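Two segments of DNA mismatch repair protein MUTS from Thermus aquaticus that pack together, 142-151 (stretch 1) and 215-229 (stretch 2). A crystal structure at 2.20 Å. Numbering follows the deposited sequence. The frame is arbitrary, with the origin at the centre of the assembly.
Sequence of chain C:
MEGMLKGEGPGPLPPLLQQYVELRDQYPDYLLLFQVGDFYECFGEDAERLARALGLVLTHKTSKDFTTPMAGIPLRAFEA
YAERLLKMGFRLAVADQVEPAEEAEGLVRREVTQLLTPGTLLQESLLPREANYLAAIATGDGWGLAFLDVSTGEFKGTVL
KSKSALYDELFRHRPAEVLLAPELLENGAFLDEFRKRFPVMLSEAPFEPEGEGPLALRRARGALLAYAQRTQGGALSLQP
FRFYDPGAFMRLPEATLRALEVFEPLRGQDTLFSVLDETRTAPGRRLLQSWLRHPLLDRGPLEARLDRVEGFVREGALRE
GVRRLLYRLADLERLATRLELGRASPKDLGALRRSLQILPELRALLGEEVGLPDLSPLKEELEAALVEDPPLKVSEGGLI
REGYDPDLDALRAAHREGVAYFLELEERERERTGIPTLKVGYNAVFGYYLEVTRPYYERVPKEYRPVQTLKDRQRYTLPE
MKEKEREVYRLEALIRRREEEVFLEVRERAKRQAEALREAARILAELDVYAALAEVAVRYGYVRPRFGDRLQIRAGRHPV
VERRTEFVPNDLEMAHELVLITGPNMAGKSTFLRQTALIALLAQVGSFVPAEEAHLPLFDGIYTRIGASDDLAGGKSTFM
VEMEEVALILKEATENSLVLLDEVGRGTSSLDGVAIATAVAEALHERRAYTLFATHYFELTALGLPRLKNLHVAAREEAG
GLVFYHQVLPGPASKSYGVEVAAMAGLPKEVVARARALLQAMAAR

Stretch 1, residues 142-151: GWGLAFLDVS
Stretch 2 (215-229) LALRRARGALLAYAQ

The contact between the two stretches is a van der Waals packing of small and aliphatic side chains of a helix against one face of a β-strand and its backbone, with no hydrogen bond crossing between them and 482 Å² of surface buried in total. The strand, which begins at Trp143, and the helix, 215-229, run in broadly the same direction: their axes make an angle of 34° (signed crossing angle -34°) and approach to 6.5 Å.

The register advances two strand residues for every four helical ones. Gly144 lies over Ala216 (CA to CA 4.4 Å), Ala146 over Ala220 (CA to CA 5.8 Å), Leu148 over Leu224 (CA to CA 6.7 Å) and Val150 over Ala228 (CA to CA 7.2 Å), so the backbones diverge toward their C-terminal ends. The strand is extended, with phi from -88 to -144° and psi from 125 to 152° over 144-148, while Val150 turns to -62/-27. The helix is regular, each amide from Arg219 N onward bonding to the carbonyl four residues earlier, for example Ala220 N to Ala216 O at 3.1 Å and Leu224 N to Ala220 O at 3.0 Å.

Glycine permits the close approach at the N-terminal end. A CB on Gly144 would point toward the helix and lie 2.5 Å from Ala216 C and 2.9 Å from Leu217 N, both clashes. In its absence, Ala216 CB rests against the strand backbone, 3.4 Å from Gly144 N and 3.5 Å from Gly142 O. Gly142, at phi/psi 115/-180, adopts a conformation that itself calls for glycine.

Ala146 points toward the helix and meets three side chains: its CB is 4.2 Å from Leu217 CD1, 4.0 Å from Ala220 CB and 3.4 Å from Leu224 CD1. Leu217 (chi1 t, chi2 p) starts sideways but brings its end nearer, placing CD1 3.8 Å from Leu145 O. Leu224 (chi1 m, chi2 t) directs CD1 between successive inward residues of the strand, 3.6 Å from Phe147 N and 4.0 Å from Leu148 CB.

Where the backbones are farther apart, larger strand side chains span the gap. Leu148 (chi1 t, chi2 p) sets CD2 3.6 Å from Ala228 CB, and Val150 (chi1 t) adds CG2 at 3.9 Å from the same Ala228 CB. Trp143, Leu145 and Phe147 alternate with these residues and point away from the helix. Beyond the interface, Ser151 OG (chi1 p) donates to Asp149 OD1 (chi1 t) at 2.8 Å, a local polar link within stretch 1; neither residue touches the helix.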

ATOM      1  N   GLY C 142      33.334  12.284 -16.865  1.00 38.43           N
ATOM      2  CA  GLY C 142      32.126  11.613 -17.322  1.00 37.49           C
ATOM      3  C   GLY C 142      31.305  11.094 -16.152  1.00 36.67           C
ATOM      4  O   GLY C 142      31.685  11.285 -14.987  1.00 36.88           O
ATOM      5  N   TRP C 143      30.173  10.453 -16.441  1.00 35.24           N
ATOM      6  CA  TRP C 143      29.346   9.901 -15.376  1.00 33.98           C
ATOM      7  C   TRP C 143      29.662   8.415 -15.175  1.00 32.82           C
ATOM      8  O   TRP C 143      29.403   7.590 -16.057  1.00 32.79           O
ATOM      9  CB  TRP C 143      27.855  10.067 -15.690  1.00 34.29           C
ATOM     10  CG  TRP C 143      27.379  11.499 -15.747  1.00 34.94           C
ATOM     11  CD1 TRP C 143      27.379  12.319 -16.837  1.00 35.12           C
ATOM     12  CD2 TRP C 143      26.824  12.267 -14.670  1.00 35.30           C
ATOM     13  NE1 TRP C 143      26.854  13.548 -16.510  1.00 35.49           N
ATOM     14  CE2 TRP C 143      26.506  13.544 -15.186  1.00 35.46           C
ATOM     15  CE3 TRP C 143      26.563  12.002 -13.317  1.00 35.91           C
ATOM     16  CZ2 TRP C 143      25.942  14.555 -14.399  1.00 35.63           C
ATOM     17  CZ3 TRP C 143      26.000  13.012 -12.530  1.00 36.04           C
ATOM     18  CH2 TRP C 143      25.696  14.272 -13.078  1.00 35.79           C
ATOM     19  N   GLY C 144      30.229   8.083 -14.015  1.00 31.06           N
ATOM     20  CA  GLY C 144      30.554   6.703 -13.708  1.00 29.06           C
ATOM     21  C   GLY C 144      29.366   6.016 -13.055  1.00 27.84           C
ATOM     22  O   GLY C 144      28.783   6.542 -12.118  1.00 27.51           O
ATOM     23  N   LEU C 145      29.010   4.838 -13.554  1.00 26.83           N
ATOM     24  CA  LEU C 145      27.875   4.082 -13.030  1.00 25.77           C
ATOM     25  C   LEU C 145      28.334   2.635 -12.883  1.00 25.13           C
ATOM     26  O   LEU C 145      28.821   2.037 -13.850  1.00 24.75           O
ATOM     27  CB  LEU C 145      26.720   4.147 -14.035  1.00 25.77           C
ATOM     28  CG  LEU C 145      25.250   3.916 -13.658  1.00 25.68           C
ATOM     29  CD1 LEU C 145      24.561   3.243 -14.838  1.00 25.34           C
ATOM     30  CD2 LEU C 145      25.110   3.083 -12.417  1.00 25.39           C
ATOM     31  N   ALA C 146      28.195   2.076 -11.681  1.00 24.46           N
ATOM     32  CA  ALA C 146      28.600   0.691 -11.444  1.00 23.78           C
ATOM     33  C   ALA C 146      27.559  -0.056 -10.633  1.00 23.63           C
ATOM     34  O   ALA C 146      26.880   0.516  -9.785  1.00 23.95           O
ATOM     35  CB  ALA C 146      29.950   0.637 -10.740  1.00 23.23           C
ATOM     36  N   PHE C 147      27.432  -1.347 -10.910  1.00 22.80           N
ATOM     37  CA  PHE C 147      26.474  -2.187 -10.222  1.00 22.39           C
ATOM     38  C   PHE C 147      27.163  -3.379  -9.585  1.00 22.56           C
ATOM     39  O   PHE C 147      28.197  -3.852 -10.058  1.00 22.61           O
ATOM     40  CB  PHE C 147      25.419  -2.725 -11.195  1.00 21.48           C
ATOM     41  CG  PHE C 147      24.626  -1.662 -11.886  1.00 20.66           C
ATOM     42  CD1 PHE C 147      24.959  -1.256 -13.162  1.00 20.39           C
ATOM     43  CD2 PHE C 147      23.534  -1.067 -11.255  1.00 20.22           C
ATOM     44  CE1 PHE C 147      24.219  -0.264 -13.814  1.00 20.34           C
ATOM     45  CE2 PHE C 147      22.795  -0.081 -11.894  1.00 20.23           C
ATOM     46  CZ  PHE C 147      23.139   0.321 -13.176  1.00 20.37           C
ATOM     47  N   LEU C 148      26.569  -3.859  -8.506  1.00 22.82           N
ATOM     48  CA  LEU C 148      27.063  -5.035  -7.814  1.00 23.31           C
ATOM     49  C   LEU C 148      25.852  -5.798  -7.308  1.00 23.65           C
ATOM     50  O   LEU C 148      24.942  -5.205  -6.728  1.00 22.99           O
ATOM     51  CB  LEU C 148      27.948  -4.671  -6.613  1.00 23.27           C
ATOM     52  CG  LEU C 148      28.338  -5.872  -5.732  1.00 23.91           C
ATOM     53  CD1 LEU C 148      29.189  -6.875  -6.543  1.00 23.77           C
ATOM     54  CD2 LEU C 148      29.127  -5.388  -4.508  1.00 23.95           C
ATOM     55  N   ASP C 149      25.831  -7.104  -7.570  1.00 24.07           N
ATOM     56  CA  ASP C 149      24.766  -7.965  -7.078  1.00 24.85           C
ATOM     57  C   ASP C 149      25.552  -8.865  -6.149  1.00 24.86           C
ATOM     58  O   ASP C 149      26.235  -9.799  -6.583  1.00 24.79           O
ATOM     59  CB  ASP C 149      24.119  -8.794  -8.191  1.00 25.40           C
ATOM     60  CG  ASP C 149      22.936  -9.610  -7.688  1.00 26.08           C
ATOM     61  OD1 ASP C 149      22.966 -10.027  -6.507  1.00 25.84           O
ATOM     62  OD2 ASP C 149      21.985  -9.843  -8.476  1.00 26.69           O
ATOM     63  N   VAL C 150      25.468  -8.558  -4.865  1.00 24.97           N
ATOM     64  CA  VAL C 150      26.201  -9.292  -3.857  1.00 25.19           C
ATOM     65  C   VAL C 150      25.817 -10.768  -3.771  1.00 25.39           C
ATOM     66  O   VAL C 150      26.642 -11.589  -3.371  1.00 25.73           O
ATOM     67  CB  VAL C 150      26.018  -8.616  -2.472  1.00 25.87           C
ATOM     68  CG1 VAL C 150      26.938  -9.240  -1.456  1.00 25.70           C
ATOM     69  CG2 VAL C 150      26.295  -7.115  -2.590  1.00 26.24           C
ATOM     70  N   SER C 151      24.583 -11.120  -4.150  1.00 25.04           N
ATOM     71  CA  SER C 151      24.156 -12.520  -4.074  1.00 24.74           C
ATOM     72  C   SER C 151      24.710 -13.387  -5.199  1.00 24.71           C
ATOM     73  O   SER C 151      24.714 -14.611  -5.090  1.00 24.86           O
ATOM     74  CB  SER C 151      22.622 -12.636  -4.066  1.00 24.99           C
ATOM     75  OG  SER C 151      22.074 -12.442  -5.359  1.00 24.60           O
ATOM     76  N   LEU C 215      38.414   7.744 -13.759  1.00 32.39           N
ATOM     77  CA  LEU C 215      38.249   8.115 -12.352  1.00 31.22           C
ATOM     78  C   LEU C 215      36.820   7.855 -11.879  1.00 30.66           C
ATOM     79  O   LEU C 215      36.603   7.168 -10.874  1.00 30.64           O
ATOM     80  CB  LEU C 215      38.582   9.601 -12.152  1.00 31.36           C
ATOM     81  CG  LEU C 215      39.134  10.111 -10.811  1.00 31.71           C
ATOM     82  CD1 LEU C 215      38.474  11.443 -10.458  1.00 31.15           C
ATOM     83  CD2 LEU C 215      38.911   9.101  -9.702  1.00 31.56           C
ATOM     84  N   ALA C 216      35.849   8.410 -12.598  1.00 30.18           N
ATOM     85  CA  ALA C 216      34.441   8.242 -12.231  1.00 29.81           C
ATOM     86  C   ALA C 216      34.088   6.787 -11.925  1.00 29.36           C
ATOM     87  O   ALA C 216      33.410   6.505 -10.940  1.00 29.67           O
ATOM     88  CB  ALA C 216      33.537   8.773 -13.344  1.00 29.21           C
ATOM     89  N   LEU C 217      34.556   5.868 -12.765  1.00 28.74           N
ATOM     90  CA  LEU C 217      34.260   4.446 -12.580  1.00 28.61           C
ATOM     91  C   LEU C 217      35.004   3.852 -11.390  1.00 28.17           C
ATOM     92  O   LEU C 217      34.442   3.064 -10.636  1.00 27.72           O
ATOM     93  CB  LEU C 217      34.596   3.660 -13.857  1.00 28.68           C
ATOM     94  CG  LEU C 217      34.091   2.213 -13.893  1.00 29.20           C
ATOM     95  CD1 LEU C 217      32.580   2.199 -13.681  1.00 29.32           C
ATOM     96  CD2 LEU C 217      34.439   1.569 -15.232  1.00 29.15           C
ATOM     97  N   ARG C 218      36.273   4.224 -11.232  1.00 27.87           N
ATOM     98  CA  ARG C 218      37.068   3.736 -10.116  1.00 27.77           C
ATOM     99  C   ARG C 218      36.439   4.171  -8.800  1.00 27.11           C
ATOM    100  O   ARG C 218      36.506   3.463  -7.797  1.00 27.16           O
ATOM    101  CB  ARG C 218      38.491   4.281 -10.179  1.00 28.16           C
ATOM    102  CG  ARG C 218      39.368   3.661 -11.246  1.00 29.33           C
ATOM    103  CD  ARG C 218      40.826   3.971 -10.948  1.00 30.09           C
ATOM    104  NE  ARG C 218      41.093   5.404 -10.930  1.00 30.72           N
ATOM    105  CZ  ARG C 218      41.879   6.002 -10.037  1.00 30.95           C
ATOM    106  NH1 ARG C 218      42.471   5.294  -9.083  1.00 30.62           N
ATOM    107  NH2 ARG C 218      42.086   7.308 -10.108  1.00 30.54           N
ATOM    108  N   ARG C 219      35.827   5.344  -8.801  1.00 26.53           N
ATOM    109  CA  ARG C 219      35.204   5.846  -7.583  1.00 26.49           C
ATOM    110  C   ARG C 219      33.906   5.099  -7.272  1.00 26.21           C
ATOM    111  O   ARG C 219      33.693   4.670  -6.137  1.00 25.98           O
ATOM    112  CB  ARG C 219      34.942   7.348  -7.705  1.00 25.97           C
ATOM    113  CG  ARG C 219      36.217   8.146  -7.966  1.00 26.25           C
ATOM    114  CD  ARG C 219      35.921   9.625  -8.061  1.00 26.10           C
ATOM    115  NE  ARG C 219      35.447  10.151  -6.794  1.00 26.10           N
ATOM    116  CZ  ARG C 219      34.410  10.969  -6.670  1.00 26.69           C
ATOM    117  NH1 ARG C 219      33.738  11.356  -7.749  1.00 27.01           N
ATOM    118  NH2 ARG C 219      34.035  11.385  -5.466  1.00 26.52           N
ATOM    119  N   ALA C 220      33.050   4.942  -8.279  1.00 26.03           N
ATOM    120  CA  ALA C 220      31.785   4.239  -8.087  1.00 26.20           C
ATOM    121  C   ALA C 220      32.063   2.812  -7.617  1.00 26.35           C
ATOM    122  O   ALA C 220      31.433   2.324  -6.675  1.00 26.27           O
ATOM    123  CB  ALA C 220      30.988   4.221  -9.389  1.00 26.33           C
ATOM    124  N   ARG C 221      33.019   2.157  -8.275  1.00 26.22           N
ATOM    125  CA  ARG C 221      33.399   0.795  -7.942  1.00 26.56           C
ATOM    126  C   ARG C 221      33.903   0.753  -6.494  1.00 26.79           C
ATOM    127  O   ARG C 221      33.550  -0.152  -5.718  1.00 27.04           O
ATOM    128  CB  ARG C 221      34.477   0.330  -8.923  1.00 27.23           C
ATOM    129  CG  ARG C 221      34.843  -1.143  -8.875  1.00 28.00           C
ATOM    130  CD  ARG C 221      35.564  -1.554 -10.162  1.00 28.24           C
ATOM    131  NE  ARG C 221      36.817  -0.826 -10.309  1.00 29.35           N
ATOM    132  CZ  ARG C 221      37.373  -0.505 -11.472  1.00 29.89           C
ATOM    133  NH1 ARG C 221      36.794  -0.844 -12.614  1.00 30.13           N
ATOM    134  NH2 ARG C 221      38.521   0.158 -11.491  1.00 30.70           N
ATOM    135  N   GLY C 222      34.714   1.741  -6.126  1.00 26.39           N
ATOM    136  CA  GLY C 222      35.233   1.796  -4.772  1.00 25.98           C
ATOM    137  C   GLY C 222      34.089   1.866  -3.786  1.00 25.77           C
ATOM    138  O   GLY C 222      34.092   1.192  -2.746  1.00 25.69           O
ATOM    139  N   ALA C 223      33.093   2.680  -4.123  1.00 25.50           N
ATOM    140  CA  ALA C 223      31.925   2.838  -3.271  1.00 25.50           C
ATOM    141  C   ALA C 223      31.200   1.509  -3.084  1.00 25.73           C
ATOM    142  O   ALA C 223      30.852   1.141  -1.961  1.00 25.57           O
ATOM    143  CB  ALA C 223      30.979   3.869  -3.867  1.00 24.86           C
ATOM    144  N   LEU C 224      30.981   0.788  -4.180  1.00 25.85           N
ATOM    145  CA  LEU C 224      30.284  -0.495  -4.109  1.00 26.38           C
ATOM    146  C   LEU C 224      31.017  -1.481  -3.204  1.00 26.94           C
ATOM    147  O   LEU C 224      30.405  -2.118  -2.346  1.00 26.77           O
ATOM    148  CB  LEU C 224      30.129  -1.099  -5.510  1.00 25.92           C
ATOM    149  CG  LEU C 224      29.170  -0.405  -6.488  1.00 25.61           C
ATOM    150  CD1 LEU C 224      29.288  -1.060  -7.857  1.00 25.29           C
ATOM    151  CD2 LEU C 224      27.726  -0.503  -5.982  1.00 25.26           C
ATOM    152  N   LEU C 225      32.332  -1.582  -3.391  1.00 27.63           N
ATOM    153  CA  LEU C 225      33.154  -2.489  -2.603  1.00 28.50           C
ATOM    154  C   LEU C 225      33.243  -2.115  -1.124  1.00 29.04           C
ATOM    155  O   LEU C 225      33.198  -2.988  -0.256  1.00 29.14           O
ATOM    156  CB  LEU C 225      34.560  -2.590  -3.207  1.00 28.33           C
ATOM    157  CG  LEU C 225      34.640  -3.340  -4.545  1.00 28.65           C
ATOM    158  CD1 LEU C 225      36.035  -3.211  -5.133  1.00 28.25           C
ATOM    159  CD2 LEU C 225      34.275  -4.809  -4.336  1.00 28.56           C
ATOM    160  N   ALA C 226      33.360  -0.825  -0.830  1.00 29.58           N
ATOM    161  CA  ALA C 226      33.455  -0.394   0.559  1.00 30.27           C
ATOM    162  C   ALA C 226      32.131  -0.649   1.261  1.00 30.93           C
ATOM    163  O   ALA C 226      32.099  -1.148   2.387  1.00 31.34           O
ATOM    164  CB  ALA C 226      33.810   1.088   0.632  1.00 29.80           C
ATOM    165  N   TYR C 227      31.035  -0.317   0.588  1.00 31.29           N
ATOM    166  CA  TYR C 227      29.709  -0.503   1.163  1.00 31.67           C
ATOM    167  C   TYR C 227      29.341  -1.981   1.365  1.00 32.27           C
ATOM    168  O   TYR C 227      28.961  -2.381   2.459  1.00 32.18           O
ATOM    169  CB  TYR C 227      28.662   0.182   0.279  1.00 31.15           C
ATOM    170  CG  TYR C 227      27.323   0.382   0.951  1.00 30.65           C
ATOM    171  CD1 TYR C 227      27.156   1.353   1.939  1.00 30.24           C
ATOM    172  CD2 TYR C 227      26.228  -0.418   0.618  1.00 30.47           C
ATOM    173  CE1 TYR C 227      25.936   1.524   2.580  1.00 30.05           C
ATOM    174  CE2 TYR C 227      24.995  -0.256   1.256  1.00 30.24           C
ATOM    175  CZ  TYR C 227      24.861   0.716   2.236  1.00 30.31           C
ATOM    176  OH  TYR C 227      23.656   0.872   2.882  1.00 30.42           O
ATOM    177  N   ALA C 228      29.465  -2.789   0.317  1.00 33.38           N
ATOM    178  CA  ALA C 228      29.109  -4.206   0.402  1.00 34.55           C
ATOM    179  C   ALA C 228      29.996  -5.039   1.325  1.00 35.29           C
ATOM    180  O   ALA C 228      29.515  -5.969   1.963  1.00 35.44           O
ATOM    181  CB  ALA C 228      29.088  -4.823  -0.994  1.00 34.31           C
ATOM    182  N   GLN C 229      31.286  -4.725   1.397  1.00 36.50           N
ATOM    183  CA  GLN C 229      32.180  -5.481   2.267  1.00 37.77           C
ATOM    184  C   GLN C 229      31.786  -5.223   3.715  1.00 38.37           C
ATOM    185  O   GLN C 229      31.898  -6.093   4.573  1.00 38.01           O
ATOM    186  CB  GLN C 229      33.639  -5.092   1.991  1.00 38.45           C
ATOM    187  CG  GLN C 229      34.014  -5.402   0.538  1.00 39.80           C
ATOM    188  CD  GLN C 229      35.472  -5.142   0.176  1.00 40.62           C
ATOM    189  OE1 GLN C 229      36.044  -4.095   0.501  1.00 40.60           O
ATOM    190  NE2 GLN C 229      36.070  -6.096  -0.537  1.00 41.20           N
TER